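Local atomic coordinates of Tat-secreted protein Rv2525c (Mycobacterium tuberculosis, PDB entry 4PMQ), a protein that probably acts as a peptidoglycan hydrolase with glycosidase activity, and hydrolyses p-nitrophenyl esters in vitro, favouring the butyrate. Residues A[74-79]-A[120-125]; A[133-138]-A[155-160]; A[177-182]-A[191-196]. All blocks are in the same frame, centred on the assembly; numbering follows the deposited sequence.

The three contacts follow one another along a single chain of a TIM-barrel-like domain. Contact 1 sits in the outer layer, where a loop meets helix 115-133; contact 2 is at the strand starts just after that helix, its centre about 15 Å away, and Leu155 packs against Val123 between them. Contact 3 pairs strands 177-181 and 190-197, its centre about 20 Å from that of contact 2 and about 24 Å from that of contact 1. Contacts 2 and 3 share one sheet: Trp160 NE1 lies 2.8 Å from Asn195 OD1, a probable hydrogen bond. The glycerol, probably a crystallisation additive, is bonded by Gln179, weakly by Asp193, and by Tyr31, Gln67, Ser108 and Tyr141; Trp160 packs on its C3.

Contact 1: residues A[74-79]-A[120-125]; sequences ADWLGG and NQIVPY
Ile122 lies over one face of the Trp76 indole: its CG1 is 3.3 Å above the ring plane toward the rim, and its CD1 makes a CH-pi contact 4.2 Å from the centroid of the six-membered ring. Leu77 CD2 is on the opposite face, and Gln121 CB sits in plane at the edge, beside CE3. The second aromatic is met differently. Trp76 CA lies over one face of the Tyr125 ring, 3.7 Å from its centroid, while Gly79 O lies in plane at the edge. Trp76 meets Tyr125 with CA and CB, while its ring takes Ile122 over a face and Gln121 at the edge; CG, between backbone N and carbonyl carbon (chi1 56°), leads the indole away from the Tyr125 ring. The indole NE1 is bonded to Asp111.

Gln121 runs out past the indole with its amide turned 70° to the ring, and NE2 donates to Leu77 O (2.9 Å, 157° at the hydrogen), in the carbonyl plane and on a lone pair. At the other end of the contact, Tyr125 OH is packed 3.2 Å from Asp75 CB. A water links the two residues further, 2.8 Å from Asp75 OD2 and 2.7 Å from Tyr125 OH. The hydroxyl also bonds Trp129, and the carboxylate is anchored by the backbone N-H groups of Tyr68 and Gly69. Gly79, at positive phi, brings its CA close enough for a C-H...O contact with Gln121 O.

Just before entering helix 79-96, the beta-alpha loop after strand 61-66 thus packs on the neighbouring helix 115-133 of a TIM-barrel-like fold.

Contact 2: residues A[133-138]-A[155-160]; sequences IGHQRT and LGSYFW
His135 O is gripped by two donors from opposite faces of its carbonyl plane: Ser157 OG across the contact, at 2.8 Å, and Thr138 N from its own turn. The two segments lead into neighbouring parallel strands, 138-142 and 158-161, joined through helix 144-153 as a beta-alpha-beta crossover, and they meet where both strands begin. Ser157 chi1 of -70° sets OG beside its own backbone N, from where it faces the short 3-10 turn at 135-137. The same oxygen lies 3.1 Å above one face of the His135 ring, offset toward the rim. That ring is held through ND1 by Glu130, whose carboxylate oxygen also takes Gly156 N, so one acid on helix 115-133 ties both segments together.

Thr138 O accepts Ser157 N in a nearly linear bond (2.8 Å, 173° at the hydrogen), and more weakly Tyr158 N. The hydroxyl of Thr138 turns back to Gly134 O at 2.9 Å, coming from above that carbonyl plane, with Arg137 N on the opposite face; the turn is thereby fixed from within. Further out, Gln136 O lies in the plane of the Tyr158 ring, 3.4 Å from CE2 at its edge.

Contact 3: residues A[177-182]-A[191-196]; sequences LHQVEI and GVDVNQ. With GOL (glycerol), chain E.
Asp193 meets Ile182 with one arm of a carboxylate that serves two sides. OD1 lies 3.3 Å from Ile182 CA, with the end of the isoleucine against it, and accepts Asp183 N. OD2 turns toward the glycerol, taking a weak bond from O1, and comes close to Asp9 OD1. Glycerol O1 is held more firmly by Gln179 NE2 (2.9 Å, 167° at the hydrogen). Just before Asp193, a water bridges the strands, donating from 2.7 Å to both Val192 O and Glu181 OE2.

Val194 carries the irregularity of the pairing. Its N donates to Glu181 O, and its O accepts Val180 N at 2.9 Å and more weakly Glu181 N. Two residues facing one make this a classic beta bulge. Glu181 CG is anti to the backbone N (chi1 -161°), starting the extended chain out alongside Val194, whose CG2 ends 3.5 Å from OE2.

Asn195 runs side by side with Gln179, their amide planes 29° apart, and its OD1 is 3.1 Å from Gln179 CB. That oxygen accepts from Trp160, ND2 donates to Asp9 and Leu7 O, and Gln179 has Tyr141 at OE1 and Asp9 as a further partner of NE2. Gln196 closes the ladder with paired backbone bonds to His178, its N 2.8 Å from His178 O. Its side chain crosses Val180 at about a right angle, and a water joins OE1 to His178 ND1; His178 NE2 goes to Asn163.

This antiparallel pair closes the curved sheet of the TIM-barrel-like domain: strand 177-181 lies between parallel strand 158-161 and strand 190-197, which in turn pairs with strand 6-9; Leu177 packs toward Leu7 and Ile29, and Val194 against Thr6 and Leu8.

Contact 1: residues A[74-79]-A[120-125]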
loop_
_atom_site.group_PDB
_atom_site.type_symbol
_atom_site.label_atom_id
_atom_site.label_comp_id
_atom_site.label_asym_id
_atom_site.label_seq_id
_atom_site.Cartn_x
_atom_site.Cartn_y
_atom_site.Cartn_z
ATOM N N ALA A 74 -7.111 3.580 -13.075
ATOM C CA ALA A 74 -6.277 2.706 -12.236
ATOM C C ALA A 74 -4.858 2.679 -12.783
ATOM O O ALA A 74 -4.675 2.673 -14.013
ATOM C CB ALA A 74 -6.856 1.293 -12.185
ATOM N N ASP A 75 -3.857 2.716 -11.879
ATOM C CA ASP A 75 -2.463 2.815 -12.279
ATOM C C ASP A 75 -2.014 1.700 -13.208
ATOM O O ASP A 75 -1.205 1.953 -14.108
ATOM C CB ASP A 75 -1.537 2.835 -11.051
ATOM C CG ASP A 75 -1.843 3.966 -10.087
ATOM O OD1 ASP A 75 -2.200 5.066 -10.559
ATOM O OD2 ASP A 75 -1.676 3.760 -8.872
ATOM N N TRP A 76 -2.509 0.465 -12.976
ATOM C CA TRP A 76 -2.016 -0.696 -13.738
ATOM C C TRP A 76 -2.577 -0.798 -15.179
ATOM O O TRP A 76 -2.079 -1.612 -15.952
ATOM C CB TRP A 76 -2.367 -1.974 -12.952
ATOM C CG TRP A 76 -3.827 -2.097 -12.644
ATOM C CD1 TRP A 76 -4.484 -1.659 -11.524
ATOM C CD2 TRP A 76 -4.804 -2.736 -13.464
ATOM N NE1 TRP A 76 -5.817 -2.011 -11.598
ATOM C CE2 TRP A 76 -6.036 -2.678 -12.777
ATOM C CE3 TRP A 76 -4.755 -3.376 -14.715
ATOM C CZ2 TRP A 76 -7.195 -3.273 -13.282
ATOM C CZ3 TRP A 76 -5.901 -3.973 -15.200
ATOM C CH2 TRP A 76 -7.109 -3.884 -14.505
ATOM N N LEU A 77 -3.562 0.030 -15.553
ATOM C CA LEU A 77 -4.127 -0.084 -16.901
ATOM C C LEU A 77 -3.084 0.100 -18.003
ATOM O O LEU A 77 -3.161 -0.601 -19.015
ATOM C CB LEU A 77 -5.290 0.893 -17.111
ATOM C CG LEU A 77 -6.533 0.613 -16.251
ATOM C CD1 LEU A 77 -7.557 1.732 -16.429
ATOM C CD2 LEU A 77 -7.174 -0.743 -16.625
ATOM N N GLY A 78 -2.134 1.013 -17.795
ATOM C CA GLY A 78 -1.081 1.317 -18.770
ATOM C C GLY A 78 0.090 0.350 -18.830
ATOM O O GLY A 78 1.066 0.606 -19.548
ATOM N N GLY A 79 0.002 -0.771 -18.097
ATOM C CA GLY A 79 1.019 -1.814 -18.125
ATOM C C GLY A 79 2.434 -1.330 -17.842
ATOM O O GLY A 79 2.657 -0.573 -16.895
ATOM N N ASN A 120 -2.250 -9.478 -19.144
ATOM C CA ASN A 120 -1.968 -8.482 -20.177
ATOM C C ASN A 120 -1.530 -7.120 -19.655
ATOM O O ASN A 120 -0.825 -6.400 -20.384
ATOM C CB ASN A 120 -3.185 -8.306 -21.070
ATOM C CG ASN A 120 -3.528 -9.532 -21.902
ATOM O OD1 ASN A 120 -2.652 -10.341 -22.234
ATOM N ND2 ASN A 120 -4.796 -9.607 -22.380
ATOM N N GLN A 121 -1.992 -6.731 -18.461
ATOM C CA GLN A 121 -1.698 -5.380 -17.950
ATOM C C GLN A 121 -0.962 -5.386 -16.597
ATOM O O GLN A 121 0.043 -4.680 -16.425
ATOM C CB GLN A 121 -3.014 -4.593 -17.821
ATOM C CG GLN A 121 -3.679 -4.337 -19.212
ATOM C CD GLN A 121 -5.102 -3.814 -19.138
ATOM O OE1 GLN A 121 -6.058 -4.583 -18.971
ATOM N NE2 GLN A 121 -5.291 -2.499 -19.345
ATOM N N ILE A 122 -1.465 -6.146 -15.621
ATOM C CA ILE A 122 -0.867 -6.115 -14.265
ATOM C C ILE A 122 0.551 -6.725 -14.243
ATOM O O ILE A 122 1.408 -6.167 -13.572
ATOM C CB ILE A 122 -1.796 -6.793 -13.228
ATOM C CG1 ILE A 122 -3.111 -5.995 -13.159
ATOM C CG2 ILE A 122 -1.092 -6.840 -11.843
ATOM C CD1 ILE A 122 -4.239 -6.720 -12.361
ATOM N N VAL A 123 0.790 -7.824 -14.978
ATOM C CA VAL A 123 2.122 -8.439 -15.012
ATOM C C VAL A 123 3.147 -7.375 -15.551
ATOM O O VAL A 123 4.083 -7.051 -14.809
ATOM C CB VAL A 123 2.132 -9.766 -15.816
ATOM C CG1 VAL A 123 3.553 -10.209 -16.159
ATOM C CG2 VAL A 123 1.409 -10.863 -15.028
ATOM N N PRO A 124 2.971 -6.743 -16.735
ATOM C CA PRO A 124 3.995 -5.758 -17.141
ATOM C C PRO A 124 4.064 -4.589 -16.148
ATOM O O PRO A 124 5.148 -4.027 -15.945
ATOM C CB PRO A 124 3.566 -5.312 -18.533
ATOM C CG PRO A 124 2.204 -5.856 -18.758
ATOM C CD PRO A 124 1.986 -6.994 -17.810
ATOM N N TYR A 125 2.889 -4.188 -15.554
ATOM C CA TYR A 125 2.862 -3.079 -14.580
ATOM C C TYR A 125 3.781 -3.397 -13.373
ATOM O O TYR A 125 4.700 -2.624 -13.049
ATOM C CB TYR A 125 1.419 -2.820 -14.092
ATOM C CG TYR A 125 1.330 -1.721 -13.056
ATOM C CD1 TYR A 125 1.537 -0.388 -13.406
ATOM C CD2 TYR A 125 1.029 -2.009 -11.724
ATOM C CE1 TYR A 125 1.472 0.629 -12.461
ATOM C CE2 TYR A 125 0.970 -0.994 -10.762
ATOM C CZ TYR A 125 1.215 0.322 -11.134
ATOM O OH TYR A 125 1.185 1.341 -10.210
HETATM O O HOH W 1 -0.594 1.243 -8.172
#

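Contact 2: residues A[133-138]-A[155-160]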
loop_
_atom_site.group_PDB
_atom_site.type_symbol
_atom_site.label_atom_id
_atom_site.label_comp_id
_atom_site.label_asym_id
_atom_site.label_seq_id
_atom_site.Cartn_x
_atom_site.Cartn_y
_atom_site.Cartn_z
ATOM N N ILE A 133 12.436 -0.276 -8.596
ATOM C CA ILE A 133 12.905 -0.363 -7.204
ATOM C C ILE A 133 13.446 -1.760 -6.811
ATOM O O ILE A 133 14.053 -1.882 -5.741
ATOM C CB ILE A 133 11.792 0.102 -6.227
ATOM C CG1 ILE A 133 10.553 -0.829 -6.277
ATOM C CG2 ILE A 133 11.420 1.562 -6.487
ATOM C CD1 ILE A 133 9.475 -0.393 -5.211
ATOM N N GLY A 134 13.258 -2.777 -7.664
ATOM C CA GLY A 134 13.761 -4.116 -7.369
ATOM C C GLY A 134 12.694 -5.082 -6.901
ATOM O O GLY A 134 11.749 -4.686 -6.227
ATOM N N HIS A 135 12.865 -6.376 -7.241
ATOM C CA HIS A 135 11.973 -7.443 -6.813
ATOM C C HIS A 135 11.773 -7.398 -5.287
ATOM O O HIS A 135 10.627 -7.467 -4.815
ATOM C CB HIS A 135 12.567 -8.791 -7.224
ATOM C CG HIS A 135 11.811 -9.964 -6.678
ATOM N ND1 HIS A 135 10.581 -10.328 -7.201
ATOM C CD2 HIS A 135 12.162 -10.850 -5.715
ATOM C CE1 HIS A 135 10.197 -11.397 -6.511
ATOM N NE2 HIS A 135 11.120 -11.756 -5.611
ATOM N N GLN A 136 12.880 -7.300 -4.526
ATOM C CA GLN A 136 12.800 -7.329 -3.054
ATOM C C GLN A 136 11.981 -6.154 -2.464
ATOM O O GLN A 136 11.455 -6.284 -1.355
ATOM C CB GLN A 136 14.203 -7.357 -2.446
ATOM C CG GLN A 136 14.775 -8.768 -2.470
ATOM C CD GLN A 136 16.076 -8.891 -1.697
ATOM O OE1 GLN A 136 16.209 -8.426 -0.562
ATOM N NE2 GLN A 136 17.050 -9.566 -2.275
ATOM N N ARG A 137 11.856 -5.041 -3.207
ATOM C CA ARG A 137 11.127 -3.867 -2.728
ATOM C C ARG A 137 9.710 -3.777 -3.275
ATOM O O ARG A 137 8.994 -2.857 -2.915
ATOM C CB ARG A 137 11.862 -2.571 -3.135
ATOM C CG ARG A 137 13.198 -2.365 -2.448
ATOM C CD ARG A 137 13.654 -0.919 -2.698
ATOM N NE ARG A 137 12.844 0.027 -1.914
ATOM C CZ ARG A 137 12.780 1.337 -2.147
ATOM N NH1 ARG A 137 13.410 1.865 -3.187
ATOM N NH2 ARG A 137 12.048 2.121 -1.363
ATOM N N THR A 138 9.306 -4.709 -4.150
ATOM C CA THR A 138 8.006 -4.606 -4.782
ATOM C C THR A 138 6.947 -5.274 -3.912
ATOM O O THR A 138 6.945 -6.494 -3.757
ATOM C CB THR A 138 8.075 -5.175 -6.216
ATOM O OG1 THR A 138 9.000 -4.369 -6.965
ATOM C CG2 THR A 138 6.715 -5.126 -6.940
ATOM N N LEU A 155 6.201 -12.712 -8.951
ATOM C CA LEU A 155 6.094 -11.266 -9.058
ATOM C C LEU A 155 5.837 -10.673 -7.692
ATOM O O LEU A 155 4.857 -11.065 -7.027
ATOM C CB LEU A 155 4.915 -10.909 -9.967
ATOM C CG LEU A 155 5.153 -10.334 -11.307
ATOM C CD1 LEU A 155 3.805 -9.898 -11.891
ATOM C CD2 LEU A 155 6.115 -9.134 -11.248
ATOM N N GLY A 156 6.693 -9.754 -7.269
ATOM C CA GLY A 156 6.542 -9.114 -5.980
ATOM C C GLY A 156 7.152 -9.924 -4.849
ATOM O O GLY A 156 7.361 -11.146 -4.972
ATOM N N SER A 157 7.395 -9.247 -3.724
ATOM C CA SER A 157 7.981 -9.892 -2.543
ATOM C C SER A 157 7.095 -9.734 -1.315
ATOM O O SER A 157 7.243 -10.489 -0.356
ATOM C CB SER A 157 9.372 -9.318 -2.256
ATOM O OG SER A 157 10.276 -9.748 -3.264
ATOM N N TYR A 158 6.245 -8.686 -1.304
ATOM C CA TYR A 158 5.349 -8.400 -0.172
ATOM C C TYR A 158 3.925 -8.350 -0.684
ATOM O O TYR A 158 3.659 -7.850 -1.781
ATOM C CB TYR A 158 5.711 -7.084 0.514
ATOM C CG TYR A 158 7.018 -7.131 1.282
ATOM C CD1 TYR A 158 7.035 -7.460 2.631
ATOM C CD2 TYR A 158 8.229 -6.781 0.670
ATOM C CE1 TYR A 158 8.226 -7.498 3.357
ATOM C CE2 TYR A 158 9.436 -6.839 1.382
ATOM C CZ TYR A 158 9.419 -7.172 2.735
ATOM O OH TYR A 158 10.556 -7.198 3.509
ATOM N N PHE A 159 2.984 -8.870 0.140
ATOM C CA PHE A 159 1.599 -8.963 -0.303
ATOM C C PHE A 159 0.652 -8.435 0.775
ATOM O O PHE A 159 0.737 -8.818 1.941
ATOM C CB PHE A 159 1.301 -10.437 -0.654
ATOM C CG PHE A 159 2.239 -10.936 -1.729
ATOM C CD1 PHE A 159 2.081 -10.531 -3.054
ATOM C CD2 PHE A 159 3.354 -11.706 -1.401
ATOM C CE1 PHE A 159 2.990 -10.924 -4.038
ATOM C CE2 PHE A 159 4.274 -12.095 -2.392
ATOM C CZ PHE A 159 4.090 -11.689 -3.701
ATOM N N TRP A 160 -0.238 -7.537 0.377
ATOM C CA TRP A 160 -1.204 -6.915 1.277
ATOM C C TRP A 160 -2.572 -7.195 0.711
ATOM O O TRP A 160 -2.903 -6.709 -0.374
ATOM C CB TRP A 160 -0.911 -5.399 1.373
ATOM C CG TRP A 160 -1.917 -4.581 2.130
ATOM C CD1 TRP A 160 -2.852 -5.022 3.024
ATOM C CD2 TRP A 160 -2.051 -3.154 2.075
ATOM N NE1 TRP A 160 -3.572 -3.956 3.523
ATOM C CE2 TRP A 160 -3.099 -2.796 2.955
ATOM C CE3 TRP A 160 -1.362 -2.138 1.389
ATOM C CZ2 TRP A 160 -3.548 -1.476 3.089
ATOM C CZ3 TRP A 160 -1.812 -0.832 1.513
ATOM C CH2 TRP A 160 -2.864 -0.503 2.387
#

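Contact 3: residues A[177-182]-A[191-196]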
loop_
_atom_site.group_PDB
_atom_site.type_symbol
_atom_site.label_atom_id
_atom_site.label_comp_id
_atom_site.label_asym_id
_atom_site.label_seq_id
_atom_site.Cartn_x
_atom_site.Cartn_y
_atom_site.Cartn_z
ATOM N N LEU A 177 0.192 -8.546 5.180
ATOM C CA LEU A 177 -0.806 -7.638 5.727
ATOM C C LEU A 177 -2.157 -7.998 5.179
ATOM O O LEU A 177 -2.226 -8.477 4.046
ATOM C CB LEU A 177 -0.477 -6.193 5.315
ATOM C CG LEU A 177 0.921 -5.708 5.707
ATOM C CD1 LEU A 177 1.268 -4.358 5.066
ATOM C CD2 LEU A 177 1.084 -5.622 7.227
ATOM N N HIS A 178 -3.223 -7.726 5.935
ATOM C CA HIS A 178 -4.593 -7.990 5.446
ATOM C C HIS A 178 -5.533 -6.841 5.831
ATOM O O HIS A 178 -5.695 -6.552 7.006
ATOM C CB HIS A 178 -5.117 -9.335 5.989
ATOM C CG HIS A 178 -6.502 -9.722 5.574
ATOM N ND1 HIS A 178 -7.192 -10.694 6.261
ATOM C CD2 HIS A 178 -7.254 -9.317 4.515
ATOM C CE1 HIS A 178 -8.358 -10.829 5.640
ATOM N NE2 HIS A 178 -8.458 -10.004 4.601
ATOM N N GLN A 179 -6.147 -6.201 4.838
ATOM C CA GLN A 179 -7.111 -5.131 5.071
ATOM C C GLN A 179 -8.415 -5.806 5.492
ATOM O O GLN A 179 -9.003 -6.543 4.689
ATOM C CB GLN A 179 -7.266 -4.291 3.808
ATOM C CG GLN A 179 -7.992 -2.971 4.078
ATOM C CD GLN A 179 -7.997 -2.158 2.821
ATOM O OE1 GLN A 179 -8.473 -2.617 1.786
ATOM N NE2 GLN A 179 -7.507 -0.915 2.890
ATOM N N VAL A 180 -8.803 -5.624 6.770
ATOM C CA VAL A 180 -9.990 -6.305 7.326
ATOM C C VAL A 180 -11.194 -5.390 7.554
ATOM O O VAL A 180 -12.271 -5.907 7.824
ATOM C CB VAL A 180 -9.655 -7.079 8.632
ATOM C CG1 VAL A 180 -8.660 -8.193 8.333
ATOM C CG2 VAL A 180 -9.118 -6.152 9.733
ATOM N N GLU A 181 -11.035 -4.061 7.474
ATOM C CA GLU A 181 -12.167 -3.144 7.713
ATOM C C GLU A 181 -11.958 -1.887 6.915
ATOM O O GLU A 181 -10.874 -1.319 6.962
ATOM C CB GLU A 181 -12.223 -2.817 9.206
ATOM C CG GLU A 181 -13.532 -2.279 9.712
ATOM C CD GLU A 181 -13.419 -1.758 11.132
ATOM O OE1 GLU A 181 -13.809 -2.489 12.071
ATOM O OE2 GLU A 181 -12.931 -0.617 11.305
ATOM N N ILE A 182 -12.987 -1.461 6.174
ATOM C CA ILE A 182 -12.941 -0.254 5.353
ATOM C C ILE A 182 -13.853 0.810 5.936
ATOM O O ILE A 182 -15.044 0.549 6.136
ATOM C CB ILE A 182 -13.364 -0.567 3.886
ATOM C CG1 ILE A 182 -12.418 -1.563 3.225
ATOM C CG2 ILE A 182 -13.535 0.726 3.048
ATOM C CD1 ILE A 182 -11.104 -1.110 3.066
ATOM N N GLY A 191 -11.337 9.323 8.429
ATOM C CA GLY A 191 -11.760 7.941 8.185
ATOM C C GLY A 191 -10.539 7.054 7.968
ATOM O O GLY A 191 -9.576 7.452 7.284
ATOM N N VAL A 192 -10.520 5.867 8.608
ATOM C CA VAL A 192 -9.375 4.963 8.451
ATOM C C VAL A 192 -9.854 3.565 8.105
ATOM O O VAL A 192 -10.983 3.190 8.441
ATOM C CB VAL A 192 -8.440 4.909 9.702
ATOM C CG1 VAL A 192 -7.866 6.283 10.038
ATOM C CG2 VAL A 192 -9.133 4.280 10.924
ATOM N N ASP A 193 -8.979 2.817 7.445
ATOM C CA ASP A 193 -9.108 1.391 7.190
ATOM C C ASP A 193 -8.211 0.665 8.160
ATOM O O ASP A 193 -7.145 1.183 8.536
ATOM C CB ASP A 193 -8.740 1.031 5.740
ATOM C CG ASP A 193 -9.453 1.877 4.692
ATOM O OD1 ASP A 193 -10.675 2.138 4.866
ATOM O OD2 ASP A 193 -8.817 2.210 3.670
ATOM N N VAL A 194 -8.595 -0.547 8.527
ATOM C CA VAL A 194 -7.849 -1.333 9.497
ATOM C C VAL A 194 -7.180 -2.500 8.813
ATOM O O VAL A 194 -7.830 -3.233 8.054
ATOM C CB VAL A 194 -8.757 -1.806 10.655
ATOM C CG1 VAL A 194 -7.972 -2.638 11.654
ATOM C CG2 VAL A 194 -9.413 -0.614 11.359
ATOM N N ASN A 195 -5.880 -2.693 9.112
ATOM C CA ASN A 195 -5.107 -3.775 8.519
ATOM C C ASN A 195 -4.479 -4.604 9.611
ATOM O O ASN A 195 -3.900 -4.032 10.551
ATOM C CB ASN A 195 -4.020 -3.225 7.587
ATOM C CG ASN A 195 -4.618 -2.318 6.542
ATOM O OD1 ASN A 195 -5.142 -2.801 5.542
ATOM N ND2 ASN A 195 -4.663 -1.014 6.815
ATOM N N GLN A 196 -4.499 -5.932 9.457
ATOM C CA GLN A 196 -3.842 -6.865 10.389
ATOM C C GLN A 196 -2.471 -7.254 9.855
ATOM O O GLN A 196 -2.322 -7.548 8.669
ATOM C CB GLN A 196 -4.698 -8.124 10.559
ATOM C CG GLN A 196 -5.986 -7.834 11.321
ATOM C CD GLN A 196 -6.767 -9.068 11.718
ATOM O OE1 GLN A 196 -6.699 -10.136 11.087
ATOM N NE2 GLN A 196 -7.563 -8.922 12.763
HETATM C C1 GOL E . -5.892 1.195 0.732
HETATM O O1 GOL E . -7.305 1.080 0.744
HETATM C C2 GOL E . -5.402 1.346 -0.687
HETATM O O2 GOL E . -5.901 2.571 -1.240
HETATM C C3 GOL E . -3.891 1.334 -0.669
HETATM O O3 GOL E . -3.346 1.982 -1.807
HETATM O O HOH W 2 -6.192 -11.398 8.684
HETATM O O HOH W 3 -12.202 0.864 9.122
#